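Local coordinates for uncharacterized protein AF_1796 (Archaeoglobus fulgidus, PDB 1VIM), which is of uncharacterised function but belongs to the PHI subfamily of SIS proteins and may bind a carbohydrate derivative and act as an isomerase, at the interface of chains A and B. Coordinates in Å, arbitrary orientation; residue numbers count along the deposited sequence, not the author numbering. Chains: chain A/B, Hypothetical protein AF1796.

The interface of chains A and B. Residues chain A 175, 178-179, 183-185, 188; chain B 153-155, 157.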
# COMPACT_ATOMS: atom_id res chain seq x y z
N ALA A 175 16.73 1.15 19.43
CA ALA A 175 18.08 1.30 19.95
C ALA A 175 18.25 0.46 21.22
O ALA A 175 19.29 -0.19 21.42
CB ALA A 175 18.36 2.75 20.21
N MET A 178 18.30 -3.25 20.44
CA MET A 178 19.60 -3.63 19.85
C MET A 178 20.64 -3.83 20.93
O MET A 178 21.39 -4.82 20.89
CB MET A 178 20.09 -2.58 18.88
CG MET A 178 19.29 -2.54 17.58
SD MET A 178 19.71 -1.12 16.59
CE MET A 178 21.43 -1.56 16.05
N MET A 179 20.70 -2.91 21.88
CA MET A 179 21.62 -3.02 23.01
C MET A 179 21.39 -4.32 23.77
O MET A 179 22.35 -5.07 24.04
CB MET A 179 21.54 -1.78 23.92
CG MET A 179 22.48 -1.82 25.14
SD MET A 179 21.70 -2.63 26.54
CE MET A 179 23.00 -2.50 27.77
N LEU A 183 22.86 -6.60 19.14
CA LEU A 183 22.78 -6.48 17.70
C LEU A 183 23.45 -5.19 17.26
O LEU A 183 23.41 -4.20 17.99
CB LEU A 183 21.31 -6.47 17.25
CG LEU A 183 20.55 -7.77 17.48
CD1 LEU A 183 19.05 -7.53 17.26
CD2 LEU A 183 21.08 -8.84 16.54
N THR A 184 24.07 -5.23 16.09
CA THR A 184 24.75 -4.07 15.54
C THR A 184 24.06 -3.65 14.25
O THR A 184 23.23 -4.38 13.72
CB THR A 184 26.22 -4.40 15.20
OG1 THR A 184 26.26 -5.36 14.13
CG2 THR A 184 26.91 -5.10 16.38
N GLU A 185 24.44 -2.50 13.73
CA GLU A 185 23.99 -2.09 12.41
C GLU A 185 24.20 -3.17 11.35
O GLU A 185 23.34 -3.38 10.50
CB GLU A 185 24.69 -0.82 12.00
CG GLU A 185 24.15 -0.27 10.70
CD GLU A 185 24.76 1.05 10.31
OE1 GLU A 185 26.03 1.14 10.25
OE2 GLU A 185 23.98 1.99 10.04
N LEU A 188 21.40 -5.71 11.20
CA LEU A 188 20.17 -5.20 10.58
C LEU A 188 20.35 -5.15 9.08
O LEU A 188 19.44 -5.51 8.29
CB LEU A 188 19.85 -3.82 11.15
CG LEU A 188 19.10 -3.83 12.49
CD1 LEU A 188 19.92 -4.37 13.69
CD2 LEU A 188 18.55 -2.44 12.77
N SER B 153 25.72 4.79 14.50
CA SER B 153 25.22 3.60 13.81
C SER B 153 24.57 2.58 14.75
O SER B 153 23.62 1.90 14.37
CB SER B 153 26.35 2.91 13.04
OG SER B 153 27.00 1.93 13.83
N GLN B 154 25.10 2.46 15.95
CA GLN B 154 24.57 1.55 16.93
C GLN B 154 23.22 2.02 17.49
O GLN B 154 22.35 1.20 17.75
CB GLN B 154 25.58 1.36 18.07
CG GLN B 154 25.13 0.43 19.17
CD GLN B 154 24.90 -1.00 18.70
OE1 GLN B 154 25.69 -1.54 17.91
NE2 GLN B 154 23.82 -1.61 19.17
N LEU B 155 23.06 3.33 17.68
CA LEU B 155 21.83 3.87 18.24
C LEU B 155 20.82 4.13 17.14
O LEU B 155 19.60 4.02 17.36
CB LEU B 155 22.09 5.18 18.99
CG LEU B 155 22.92 5.02 20.27
CD1 LEU B 155 23.38 6.38 20.75
CD2 LEU B 155 22.19 4.26 21.40
N PRO B 157 20.64 3.00 13.42
CA PRO B 157 21.18 2.22 12.30
C PRO B 157 20.56 2.59 10.96
O PRO B 157 19.47 3.14 10.89
CB PRO B 157 20.82 0.79 12.69
CG PRO B 157 19.59 0.93 13.52
CD PRO B 157 19.82 2.17 14.32
O HOH W 1 21.71 0.43 20.32
O HOH W 2 26.48 -0.80 14.92
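B:Gln154 docks its side-chain amide against the backbone of A:Leu183: NE2 donates a hydrogen bond to the carbonyl O at 2.9 Å. The bond is nearly straight, 166° at the hydrogen, with the acceptor 5° out of the amide plane and the donor almost in line with the carbonyl (C=O...N 165°). CG of B:Gln154 is anti to the backbone N and the chain bends at chi2, which brings NE2 alongside A:Met178, 3.9 Å from its CB, the two side chains running antiparallel. The methionine's CE reaches 3.4 Å from the carbonyl O of B:Gln154, while its sulfur SD meets ring atom CG of B:Pro157 tip to tip at 3.7 Å. A:Leu188 adds CD2 to the same ring carbon at 3.6 Å. Beside them the extended A:Glu185 lays its carboxylate OE1 3.3 Å from CB of B:Ser153, a packing contact.

Two bridging waters flank the amide, with longer legs to it than to chain A. Water 1, on the NE2 side and also bound by B:Gln154 O, lies 2.7 Å from A:Ala175 O; water 2, shared by OE1 and the B:Ser153 hydroxyl, lies 2.9 Å from A:Glu185 N. An alanine in place of B:Gln154 would probably leave the A:Leu183 carbonyl without its donor, open a gap beside A:Met178 and take one anchor from each water.

Chain B contributes the end of helix 149-155 and the following loop, set against the C-terminal part of chain A helix 160-181, the 183-184 turn and the start of helix 185-191. The two-fold interface repeats the patch with chains exchanged; the structure alone does not show whether this pairing is biological.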